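Local coordinates for HD domain protein (Enterococcus faecalis, PDB 4LRL) that probably hydrolyses deoxyribonucleoside triphosphates such as dGTP as a metal-binding HD-domain phosphohydrolase under allosteric control by nucleotides, at residues T330-M333 and I339-D342; R233-Y238 and I242-N247; S258-Y263 and A430-Q435. All blocks are in the same frame, centred on the assembly; numbering follows the deposited sequence.

From the N terminus, contact 2 comes first: the chain leaves helix 228-234, runs out along strand 235-238 and back along strand 241-245, closing a tight hairpin, with three residues between the segments. Helix 249-267 follows directly, and its residues 258-263 open contact 3, which closes only at 430-435, after 166 intervening residues. Contact 1, where helices 322-332 and 338-348 pack across a short connection, is nested inside that long loop, while contact 2 lies in series before both. Contacts 2 and 3 have centres about 21 Å apart; contact 1 lies on the opposite side of the chain's centre, about 53 Å from contact 2 and 40 Å from contact 3, centre to centre. None touches another.

Contact 1 of 3, residues T330-M333 and I339-D342; sequences TQWM and ILGD
Met-333 and Gly-341 bring the backbones together, their CA atoms 4.2 Å apart, where the end of helix 322-332 meets an early turn of helix 338-348. Glycine suits this place because it has no side chain to hold the two main chains apart: the CA of Gly-341 lies 3.6 Å from the carbonyl O of Trp-332, a CA-H...O contact. One water joins the pair further, donating to Met-333 O and, more weakly, to Gly-341 O.

Beside this backbone approach the apolar side chains meet. Leu-340 has CG anti to its own N (chi1 -172°), which carries its two methyls to the indole of Trp-332. CD2 sits 3.8 Å from Trp-332 CB and above the ring plane toward its rim, while CD1 lies 4.0 Å from CE3 of the six-membered ring. A broad indole offers such a branched chain much apolar surface, and its one polar atom, NE1, is satisfied by the carbonyl O of Leu-299. Leu-282 of helix 270-291 touches both Trp-332 and Leu-340. Two consecutive helices, joined by a short loop, thus pack on a third within the HD-associated region.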
ATOM      1  N   THR C 330     -18.608  16.822 -29.873  1.00 39.11           N
ATOM      2  CA  THR C 330     -19.457  15.813 -30.502  1.00 41.18           C
ATOM      3  C   THR C 330     -20.274  16.378 -31.675  1.00 43.20           C
ATOM      4  O   THR C 330     -20.304  15.771 -32.743  1.00 44.05           O
ATOM      5  CB  THR C 330     -20.354  15.106 -29.463  1.00 41.66           C
ATOM      6  OG1 THR C 330     -19.518  14.454 -28.500  1.00 40.26           O
ATOM      7  CG2 THR C 330     -21.275  14.072 -30.120  1.00 42.88           C
ATOM      8  N   GLN C 331     -20.906  17.540 -31.491  1.00 44.20           N
ATOM      9  CA  GLN C 331     -21.613  18.192 -32.602  1.00 46.74           C
ATOM     10  C   GLN C 331     -20.625  18.543 -33.706  1.00 46.65           C
ATOM     11  O   GLN C 331     -20.913  18.336 -34.880  1.00 48.53           O
ATOM     12  CB  GLN C 331     -22.315  19.481 -32.178  1.00 47.49           C
ATOM     13  CG  GLN C 331     -23.278  19.411 -30.995  1.00 49.00           C
ATOM     14  CD  GLN C 331     -23.409  20.780 -30.324  1.00 51.95           C
ATOM     15  OE1 GLN C 331     -22.803  21.763 -30.775  1.00 53.72           O
ATOM     16  NE2 GLN C 331     -24.183  20.850 -29.242  1.00 51.82           N
ATOM     17  N   TRP C 332     -19.458  19.061 -33.322  1.00 45.21           N
ATOM     18  CA  TRP C 332     -18.453  19.535 -34.293  1.00 45.23           C
ATOM     19  C   TRP C 332     -17.922  18.450 -35.222  1.00 45.90           C
ATOM     20  O   TRP C 332     -17.457  18.746 -36.323  1.00 46.45           O
ATOM     21  CB  TRP C 332     -17.278  20.248 -33.609  1.00 42.73           C
ATOM     22  CG  TRP C 332     -17.654  21.513 -32.887  1.00 41.63           C
ATOM     23  CD1 TRP C 332     -18.864  22.144 -32.904  1.00 42.37           C
ATOM     24  CD2 TRP C 332     -16.797  22.320 -32.069  1.00 39.87           C
ATOM     25  NE1 TRP C 332     -18.821  23.276 -32.133  1.00 42.19           N
ATOM     26  CE2 TRP C 332     -17.564  23.413 -31.611  1.00 40.36           C
ATOM     27  CE3 TRP C 332     -15.452  22.230 -31.685  1.00 37.86           C
ATOM     28  CZ2 TRP C 332     -17.036  24.407 -30.778  1.00 39.91           C
ATOM     29  CZ3 TRP C 332     -14.925  23.221 -30.852  1.00 36.67           C
ATOM     30  CH2 TRP C 332     -15.717  24.291 -30.408  1.00 37.38           C
ATOM     31  N   MET C 333     -17.989  17.199 -34.776  1.00 46.43           N
ATOM     32  CA  MET C 333     -17.648  16.062 -35.630  1.00 47.22           C
ATOM     33  C   MET C 333     -18.418  16.097 -36.956  1.00 49.30           C
ATOM     34  O   MET C 333     -17.946  15.564 -37.957  1.00 49.77           O
ATOM     35  CB  MET C 333     -17.872  14.735 -34.894  1.00 47.26           C
ATOM     36  CG  MET C 333     -16.688  14.303 -34.013  1.00 45.57           C
ATOM     37  SD  MET C 333     -16.892  12.699 -33.181  1.00 47.46           S
ATOM     38  CE  MET C 333     -17.161  11.605 -34.582  1.00 50.12           C
ATOM     39  N   ILE C 339     -10.787  20.027 -41.104  1.00 43.32           N
ATOM     40  CA  ILE C 339      -9.867  20.149 -39.986  1.00 40.64           C
ATOM     41  C   ILE C 339     -10.580  20.081 -38.632  1.00 39.98           C
ATOM     42  O   ILE C 339     -10.152  19.338 -37.738  1.00 38.80           O
ATOM     43  CB  ILE C 339      -9.008  21.437 -40.122  1.00 40.40           C
ATOM     44  CG1 ILE C 339      -8.036  21.292 -41.302  1.00 40.96           C
ATOM     45  CG2 ILE C 339      -8.262  21.764 -38.820  1.00 38.08           C
ATOM     46  CD1 ILE C 339      -7.393  22.601 -41.755  1.00 40.82           C
ATOM     47  N   LEU C 340     -11.665  20.840 -38.483  1.00 40.75           N
ATOM     48  CA  LEU C 340     -12.396  20.869 -37.214  1.00 40.08           C
ATOM     49  C   LEU C 340     -13.021  19.506 -36.902  1.00 40.26           C
ATOM     50  O   LEU C 340     -12.837  18.971 -35.802  1.00 39.31           O
ATOM     51  CB  LEU C 340     -13.467  21.974 -37.193  1.00 40.99           C
ATOM     52  CG  LEU C 340     -14.126  22.176 -35.823  1.00 39.30           C
ATOM     53  CD1 LEU C 340     -13.277  23.083 -34.924  1.00 37.59           C
ATOM     54  CD2 LEU C 340     -15.543  22.709 -35.940  1.00 37.22           C
ATOM     55  N   GLY C 341     -13.748  18.955 -37.875  1.00 41.72           N
ATOM     56  CA  GLY C 341     -14.387  17.649 -37.738  1.00 42.21           C
ATOM     57  C   GLY C 341     -13.412  16.581 -37.277  1.00 41.25           C
ATOM     58  O   GLY C 341     -13.696  15.836 -36.343  1.00 40.75           O
ATOM     59  N   ASP C 342     -12.252  16.529 -37.927  1.00 40.93           N
ATOM     60  CA  ASP C 342     -11.225  15.543 -37.623  1.00 39.90           C
ATOM     61  C   ASP C 342     -10.565  15.744 -36.255  1.00 38.06           C
ATOM     62  O   ASP C 342     -10.308  14.771 -35.550  1.00 37.14           O
ATOM     63  CB  ASP C 342     -10.158  15.553 -38.715  1.00 40.54           C
ATOM     64  CG  ASP C 342      -9.124  14.459 -38.527  1.00 40.83           C
ATOM     65  OD1 ASP C 342      -9.486  13.264 -38.609  1.00 43.08           O
ATOM     66  OD2 ASP C 342      -7.950  14.800 -38.307  1.00 40.75           O
TER
HETATM   67  O   HOH W   1     -15.072  14.007 -37.706  1.00 49.03           O

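Contact 2 of 3, residues R233-Y238 and I242-N247; sequences RVIRPY and IAFAMN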
ATOM      1  N   ARG C 233       4.789  16.607  11.322  1.00 42.62           N
ATOM      2  CA  ARG C 233       5.423  16.495  12.632  1.00 43.30           C
ATOM      3  C   ARG C 233       6.553  17.515  12.833  1.00 42.72           C
ATOM      4  O   ARG C 233       6.942  17.789  13.962  1.00 43.23           O
ATOM      5  CB  ARG C 233       5.957  15.075  12.843  1.00 44.27           C
ATOM      6  CG  ARG C 233       6.221  14.705  14.300  1.00 46.84           C
ATOM      7  CD  ARG C 233       4.962  14.226  14.997  1.00 49.53           C
ATOM      8  NE  ARG C 233       5.098  14.221  16.452  1.00 52.23           N
ATOM      9  CZ  ARG C 233       4.214  13.675  17.290  1.00 54.19           C
ATOM     10  NH1 ARG C 233       3.125  13.071  16.821  1.00 53.67           N
ATOM     11  NH2 ARG C 233       4.422  13.725  18.605  1.00 56.09           N
ATOM     12  N   VAL C 234       7.080  18.062  11.741  1.00 41.52           N
ATOM     13  CA  VAL C 234       8.230  18.957  11.818  1.00 41.27           C
ATOM     14  C   VAL C 234       7.943  20.358  11.282  1.00 40.72           C
ATOM     15  O   VAL C 234       8.760  21.269  11.475  1.00 40.74           O
ATOM     16  CB  VAL C 234       9.482  18.377  11.106  1.00 41.51           C
ATOM     17  CG1 VAL C 234       9.942  17.082  11.779  1.00 42.76           C
ATOM     18  CG2 VAL C 234       9.229  18.164   9.612  1.00 39.34           C
ATOM     19  N   ILE C 235       6.793  20.526  10.616  1.00 40.06           N
ATOM     20  CA  ILE C 235       6.359  21.840  10.111  1.00 39.49           C
ATOM     21  C   ILE C 235       6.172  22.831  11.262  1.00 40.39           C
ATOM     22  O   ILE C 235       5.700  22.476  12.342  1.00 40.48           O
ATOM     23  CB  ILE C 235       5.071  21.754   9.249  1.00 38.66           C
ATOM     24  CG1 ILE C 235       4.860  23.053   8.463  1.00 37.47           C
ATOM     25  CG2 ILE C 235       3.837  21.398  10.114  1.00 39.72           C
ATOM     26  CD1 ILE C 235       3.842  22.971   7.335  1.00 36.20           C
ATOM     27  N   ARG C 236       6.537  24.079  11.014  1.00 41.15           N
ATOM     28  CA  ARG C 236       6.607  25.073  12.080  1.00 43.01           C
ATOM     29  C   ARG C 236       6.395  26.491  11.528  1.00 42.93           C
ATOM     30  O   ARG C 236       6.855  26.797  10.431  1.00 42.47           O
ATOM     31  CB  ARG C 236       7.978  24.963  12.749  1.00 43.72           C
ATOM     32  CG  ARG C 236       8.218  25.880  13.927  1.00 47.39           C
ATOM     33  CD  ARG C 236       9.702  26.095  14.136  1.00 50.02           C
ATOM     34  NE  ARG C 236       9.998  26.543  15.493  1.00 52.92           N
ATOM     35  CZ  ARG C 236      10.479  25.762  16.455  1.00 55.07           C
ATOM     36  NH1 ARG C 236      10.732  24.473  16.227  1.00 55.61           N
ATOM     37  NH2 ARG C 236      10.710  26.272  17.655  1.00 57.42           N
ATOM     38  N   PRO C 237       5.697  27.358  12.286  1.00 43.72           N
ATOM     39  CA  PRO C 237       5.696  28.761  11.907  1.00 43.86           C
ATOM     40  C   PRO C 237       6.945  29.465  12.433  1.00 44.26           C
ATOM     41  O   PRO C 237       7.566  28.996  13.381  1.00 44.92           O
ATOM     42  CB  PRO C 237       4.466  29.312  12.630  1.00 44.73           C
ATOM     43  CG  PRO C 237       4.402  28.499  13.891  1.00 45.08           C
ATOM     44  CD  PRO C 237       4.876  27.115  13.493  1.00 44.61           C
ATOM     45  N   TYR C 238       7.311  30.568  11.792  1.00 44.20           N
ATOM     46  CA  TYR C 238       8.258  31.537  12.346  1.00 44.57           C
ATOM     47  C   TYR C 238       7.900  32.913  11.785  1.00 44.89           C
ATOM     48  O   TYR C 238       6.990  33.037  10.951  1.00 44.27           O
ATOM     49  CB  TYR C 238       9.713  31.154  12.039  1.00 44.45           C
ATOM     50  CG  TYR C 238      10.160  31.414  10.617  1.00 43.51           C
ATOM     51  CD1 TYR C 238      11.025  32.466  10.326  1.00 43.98           C
ATOM     52  CD2 TYR C 238       9.718  30.608   9.566  1.00 42.39           C
ATOM     53  CE1 TYR C 238      11.431  32.721   9.016  1.00 44.45           C
ATOM     54  CE2 TYR C 238      10.125  30.841   8.255  1.00 42.33           C
ATOM     55  CZ  TYR C 238      10.980  31.902   7.986  1.00 44.35           C
ATOM     56  OH  TYR C 238      11.387  32.144   6.694  1.00 45.23           O
ATOM     57  N   ILE C 242       6.775  29.908   7.203  1.00 39.24           N
ATOM     58  CA  ILE C 242       6.732  28.486   7.546  1.00 38.60           C
ATOM     59  C   ILE C 242       8.087  27.829   7.299  1.00 38.28           C
ATOM     60  O   ILE C 242       8.717  28.054   6.267  1.00 38.12           O
ATOM     61  CB  ILE C 242       5.624  27.763   6.747  1.00 37.83           C
ATOM     62  CG1 ILE C 242       4.251  28.155   7.297  1.00 38.07           C
ATOM     63  CG2 ILE C 242       5.828  26.245   6.753  1.00 37.28           C
ATOM     64  CD1 ILE C 242       3.091  27.586   6.518  1.00 37.80           C
ATOM     65  N   ALA C 243       8.515  27.015   8.259  1.00 38.58           N
ATOM     66  CA  ALA C 243       9.788  26.310   8.197  1.00 38.80           C
ATOM     67  C   ALA C 243       9.619  24.864   8.651  1.00 38.32           C
ATOM     68  O   ALA C 243       8.519  24.436   8.989  1.00 38.49           O
ATOM     69  CB  ALA C 243      10.838  27.025   9.062  1.00 39.83           C
ATOM     70  N   PHE C 244      10.713  24.111   8.647  1.00 38.17           N
ATOM     71  CA  PHE C 244      10.667  22.704   9.019  1.00 37.75           C
ATOM     72  C   PHE C 244      11.853  22.365   9.876  1.00 38.63           C
ATOM     73  O   PHE C 244      12.998  22.650   9.513  1.00 38.68           O
ATOM     74  CB  PHE C 244      10.612  21.807   7.768  1.00 36.73           C
ATOM     75  CG  PHE C 244       9.506  22.179   6.829  1.00 35.06           C
ATOM     76  CD1 PHE C 244       9.656  23.255   5.946  1.00 34.56           C
ATOM     77  CD2 PHE C 244       8.301  21.492   6.853  1.00 33.17           C
ATOM     78  CE1 PHE C 244       8.625  23.630   5.109  1.00 33.20           C
ATOM     79  CE2 PHE C 244       7.267  21.859   6.004  1.00 32.30           C
ATOM     80  CZ  PHE C 244       7.429  22.924   5.131  1.00 31.86           C
ATOM     81  N   ALA C 245      11.567  21.754  11.020  1.00 39.32           N
ATOM     82  CA  ALA C 245      12.607  21.358  11.960  1.00 40.71           C
ATOM     83  C   ALA C 245      13.682  20.567  11.223  1.00 41.13           C
ATOM     84  O   ALA C 245      13.365  19.700  10.391  1.00 40.34           O
ATOM     85  CB  ALA C 245      12.013  20.540  13.102  1.00 40.87           C
ATOM     86  N   MET C 246      14.943  20.884  11.515  1.00 42.07           N
ATOM     87  CA  MET C 246      16.093  20.225  10.879  1.00 43.09           C
ATOM     88  C   MET C 246      16.070  18.700  11.030  1.00 43.43           C
ATOM     89  O   MET C 246      16.578  17.983  10.168  1.00 43.89           O
ATOM     90  CB  MET C 246      17.419  20.807  11.403  1.00 44.41           C
ATOM     91  CG  MET C 246      18.669  20.365  10.642  1.00 46.29           C
ATOM     92  SD  MET C 246      18.689  20.813   8.881  1.00 48.20           S
ATOM     93  CE  MET C 246      19.947  19.681   8.305  1.00 50.14           C
ATOM     94  N   ASN C 247      15.469  18.199  12.108  1.00 43.67           N
ATOM     95  CA  ASN C 247      15.401  16.747  12.312  1.00 44.95           C
ATOM     96  C   ASN C 247      14.448  16.030  11.340  1.00 43.82           C
ATOM     97  O   ASN C 247      14.404  14.811  11.299  1.00 44.35           O
ATOM     98  CB  ASN C 247      15.090  16.386  13.773  1.00 45.90           C
ATOM     99  CG  ASN C 247      13.706  16.829  14.205  1.00 46.42           C
ATOM    100  OD1 ASN C 247      12.750  16.065  14.134  1.00 47.92           O
ATOM    101  ND2 ASN C 247      13.590  18.072  14.642  1.00 48.13           N
TER
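Ile-235 and Phe-244 face each other as a non-hydrogen-bonded antiparallel pair, and their side chains run side by side in the same direction. A chi1 of -166° turns CG1 of Ile-235 away from its backbone N, and that carbon reaches 3.6 Å from CE2 of the Phe-244 ring. Ile-235 CG1 is also 3.7 Å from CG2 of Ile-242, whose side chain lies on the same face of the sheet. Phe-105 of helix 87-108 packs on Ile-235, Pro-237 and Ile-242, so branched and aromatic residues suit this buried face; proline costs the pairing nothing here, since the residue at a non-hydrogen-bonded site needs no N-H toward its partner. Val-234 belongs to the same tight part, buried against the opposite strand with its CB 3.9 Å from Ala-245 CB.

The strands form a beta hairpin, 235-238 being, within this chain, an outermost strand of the four-stranded mixed sheet and 241-245 lying between it and 411-413. Arg-236 and Ala-243 make the hydrogen-bonded pair: Ala-243 N to Arg-236 O is short and straight (2.7 Å, 174°), whereas Arg-236 N to Ala-243 O is 2.9 Å long and bent to 134°. Beyond them Ala-245 N bonds to Val-234 O at 2.9 Å.

On the other face, the small Ala-243 leaves room for the ring of Tyr-238, whose CD2 lies 3.8 Å from Ala-243 CB. The loose side is elsewhere. The exposed Asn-247 adds little, its OD1 passing Val-234 CG1 at 3.8 Å. Arg-236, partly exposed, meets the opposite strand chiefly through its backbone and CB, and its extended side chain touches Met-413 of strand 411-413.

Contact 3 of 3, residues S258-Y263 and A430-Q435; sequences SRYQMY and AALAGQ
Tyr-260 turns its ring away from its own backbone N (chi1 166°), a setting that swings it out from helix 249-267 toward the other segment; Leu-432 instead has CG beside its N and extends CD2 to meet it. The result is a helix-to-helix contact between helix 249-267 and the end of helix 427-434, made at an interface between subunits, and it rests on a CH-pi interaction. Leu-432 CD2 stands over one face of the phenol ring, 3.6 Å from its centroid and only 12° off the ring normal, so the methyl sits almost squarely above the middle of the ring. The side chains cross obliquely. CA of Tyr-260 and CA of Leu-432 are 7.5 Å apart, and a flat aromatic ring suits the place because it offers its face to the methyl. The ring is modelled in two conformers, and its contacts described here hold for one of them.

Leu-432 also packs on Ile-256 and Val-257 of helix 249-267 and on Leu-428 of the fourth subunit. Small alanines fit the same surface, for Ala-431 meets Ala-431 of that subunit.

Tyrosine adds a polar end to this apolar face. Its OH bonds to Glu-253 OE1 of the fourth subunit, and Gln-435 NE2 bonds to OE2 of the same carboxylate, so one acidic group from another chain receives both residues. Gln-435 is poorly ordered, and the short approach of the Tyr-260 hydroxyl to its amide is doubtful. Along helix 249-267 a separate link forms between neighbouring turns: Arg-259 NE donates to Tyr-263 OH at 3.3 Å, with the hydroxyl oxygen tilted 27° out of the guanidinium plane.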
ATOM      1  N   SER C 258       9.449  13.191  -4.643  1.00 33.60           N
ATOM      2  CA  SER C 258       8.117  12.890  -5.187  1.00 33.44           C
ATOM      3  C   SER C 258       7.683  13.926  -6.216  1.00 32.53           C
ATOM      4  O   SER C 258       7.083  13.589  -7.254  1.00 31.95           O
ATOM      5  CB  SER C 258       7.070  12.824  -4.077  1.00 33.09           C
ATOM      6  OG  SER C 258       7.393  11.807  -3.140  1.00 37.13           O
ATOM      7  N   ARG C 259       7.989  15.183  -5.904  1.00 32.26           N
ATOM      8  CA  ARG C 259       7.678  16.309  -6.756  1.00 32.14           C
ATOM      9  C   ARG C 259       8.320  16.096  -8.119  1.00 32.74           C
ATOM     10  O   ARG C 259       7.636  16.142  -9.138  1.00 32.69           O
ATOM     11  CB  ARG C 259       8.177  17.606  -6.114  1.00 31.92           C
ATOM     12  CG  ARG C 259       7.574  18.870  -6.689  1.00 31.35           C
ATOM     13  CD  ARG C 259       8.063  20.103  -5.937  1.00 31.11           C
ATOM     14  NE  ARG C 259       8.225  21.261  -6.817  1.00 31.69           N
ATOM     15  CZ  ARG C 259       8.539  22.485  -6.387  1.00 32.96           C
ATOM     16  NH1 ARG C 259       8.698  22.714  -5.089  1.00 31.13           N
ATOM     17  NH2 ARG C 259       8.673  23.491  -7.250  1.00 32.46           N
ATOM     18  N   TYR C 260       9.617  15.801  -8.115  1.00 33.73           N
ATOM     19  CA  TYR C 260      10.402  15.600  -9.336  0.50 34.38           C
ATOM     20  C   TYR C 260       9.893  14.411 -10.150  1.00 34.75           C
ATOM     21  O   TYR C 260       9.699  14.511 -11.362  1.00 34.52           O
ATOM     22  CB  TYR C 260      11.889  15.423  -8.980  0.50 35.52           C
ATOM     23  CG  TYR C 260      12.778  14.873 -10.090  0.50 36.23           C
ATOM     24  CD1 TYR C 260      13.357  15.715 -11.025  0.50 36.14           C
ATOM     25  CD2 TYR C 260      13.051  13.508 -10.186  0.50 36.96           C
ATOM     26  CE1 TYR C 260      14.169  15.223 -12.031  0.50 36.14           C
ATOM     27  CE2 TYR C 260      13.866  13.011 -11.187  0.50 37.21           C
ATOM     28  CZ  TYR C 260      14.423  13.875 -12.106  0.50 36.93           C
ATOM     29  OH  TYR C 260      15.235  13.387 -13.107  0.50 37.60           O
ATOM     30  N   GLN C 261       9.689  13.276  -9.480  1.00 35.55           N
ATOM     31  CA  GLN C 261       9.211  12.082 -10.200  1.00 36.67           C
ATOM     32  C   GLN C 261       7.802  12.207 -10.784  1.00 35.60           C
ATOM     33  O   GLN C 261       7.563  11.705 -11.891  1.00 35.72           O
ATOM     34  CB  GLN C 261       9.455  10.755  -9.452  1.00 38.01           C
ATOM     35  CG  GLN C 261       8.847  10.634  -8.078  1.00 40.94           C
ATOM     36  CD  GLN C 261       9.525   9.566  -7.217  1.00 45.13           C
ATOM     37  OE1 GLN C 261      10.380   8.804  -7.682  1.00 45.94           O
ATOM     38  NE2 GLN C 261       9.141   9.515  -5.938  1.00 47.51           N
ATOM     39  N   MET C 262       6.898  12.913 -10.088  1.00 34.60           N
ATOM     40  CA  MET C 262       5.571  13.233 -10.645  1.00 33.17           C
ATOM     41  C   MET C 262       5.680  14.081 -11.936  1.00 32.88           C
ATOM     42  O   MET C 262       5.049  13.749 -12.945  1.00 32.43           O
ATOM     43  CB  MET C 262       4.665  13.923  -9.619  1.00 32.18           C
ATOM     44  CG  MET C 262       4.074  13.024  -8.517  1.00 33.50           C
ATOM     45  SD  MET C 262       3.064  11.613  -9.078  1.00 35.03           S
ATOM     46  CE  MET C 262       1.830  12.523 -10.016  1.00 32.74           C
ATOM     47  N   TYR C 263       6.475  15.158 -11.897  1.00 32.71           N
ATOM     48  CA  TYR C 263       6.755  15.994 -13.080  1.00 32.68           C
ATOM     49  C   TYR C 263       7.172  15.155 -14.276  1.00 33.23           C
ATOM     50  O   TYR C 263       6.480  15.159 -15.298  1.00 32.55           O
ATOM     51  CB  TYR C 263       7.867  17.011 -12.807  1.00 32.99           C
ATOM     52  CG  TYR C 263       7.485  18.217 -11.967  1.00 34.05           C
ATOM     53  CD1 TYR C 263       6.480  18.142 -11.000  1.00 34.43           C
ATOM     54  CD2 TYR C 263       8.171  19.426 -12.108  1.00 36.36           C
ATOM     55  CE1 TYR C 263       6.141  19.238 -10.221  1.00 34.27           C
ATOM     56  CE2 TYR C 263       7.843  20.535 -11.325  1.00 36.45           C
ATOM     57  CZ  TYR C 263       6.819  20.425 -10.384  1.00 35.54           C
ATOM     58  OH  TYR C 263       6.480  21.499  -9.592  1.00 36.68           O
ATOM     59  N   ALA C 430      20.118  19.258  -3.971  1.00 57.42           N
ATOM     60  CA  ALA C 430      21.012  20.018  -4.850  1.00 61.32           C
ATOM     61  C   ALA C 430      21.170  19.335  -6.200  1.00 65.01           C
ATOM     62  O   ALA C 430      21.268  20.007  -7.233  1.00 68.15           O
ATOM     63  CB  ALA C 430      22.372  20.214  -4.198  1.00 62.39           C
ATOM     64  N   ALA C 431      21.196  18.004  -6.193  1.00 65.72           N
ATOM     65  CA  ALA C 431      21.364  17.229  -7.430  1.00 70.10           C
ATOM     66  C   ALA C 431      20.117  17.265  -8.308  1.00 70.50           C
ATOM     67  O   ALA C 431      20.215  17.348  -9.528  1.00 74.60           O
ATOM     68  CB  ALA C 431      21.751  15.799  -7.116  1.00 70.49           C
ATOM     69  N   LEU C 432      18.951  17.191  -7.674  1.00 67.42           N
ATOM     70  CA  LEU C 432      17.666  17.280  -8.366  1.00 67.65           C
ATOM     71  C   LEU C 432      17.392  18.701  -8.847  1.00 68.75           C
ATOM     72  O   LEU C 432      16.912  18.903  -9.964  1.00 70.89           O
ATOM     73  CB  LEU C 432      16.529  16.804  -7.449  1.00 63.32           C
ATOM     74  CG  LEU C 432      16.419  15.297  -7.198  1.00 63.08           C
ATOM     75  CD1 LEU C 432      15.453  15.001  -6.065  1.00 58.80           C
ATOM     76  CD2 LEU C 432      16.003  14.557  -8.468  1.00 65.75           C
ATOM     77  N   ALA C 433      17.708  19.674  -7.991  1.00 68.18           N
ATOM     78  CA  ALA C 433      17.526  21.092  -8.290  1.00 69.91           C
ATOM     79  C   ALA C 433      18.485  21.567  -9.371  1.00 75.60           C
ATOM     80  O   ALA C 433      18.174  22.500 -10.113  1.00 77.62           O
ATOM     81  CB  ALA C 433      17.691  21.924  -7.034  1.00 67.64           C
ATOM     82  N   GLY C 434      19.647  20.923  -9.454  1.00 79.14           N
ATOM     83  CA  GLY C 434      20.605  21.178 -10.531  1.00 85.70           C
ATOM     84  C   GLY C 434      20.217  20.486 -11.827  1.00 89.76           C
ATOM     85  O   GLY C 434      20.561  20.957 -12.916  1.00 94.32           O
ATOM     86  N   GLN C 435      19.500  19.367 -11.712  1.00 88.76           N
ATOM     87  CA  GLN C 435      19.032  18.622 -12.890  1.00 92.88           C
ATOM     88  C   GLN C 435      17.700  19.162 -13.425  1.00 92.03           C
ATOM     89  O   GLN C 435      17.127  18.603 -14.366  1.00 94.55           O
ATOM     90  CB  GLN C 435      18.918  17.121 -12.598  1.00 92.30           C
ATOM     91  CG  GLN C 435      19.125  16.246 -13.838  1.00 98.40           C
ATOM     92  CD  GLN C 435      18.189  15.048 -13.896  1.00 98.30           C
ATOM     93  OE1 GLN C 435      17.187  14.991 -13.182  1.00 94.06           O
ATOM     94  NE2 GLN C 435      18.513  14.084 -14.758  1.00103.36           N
TER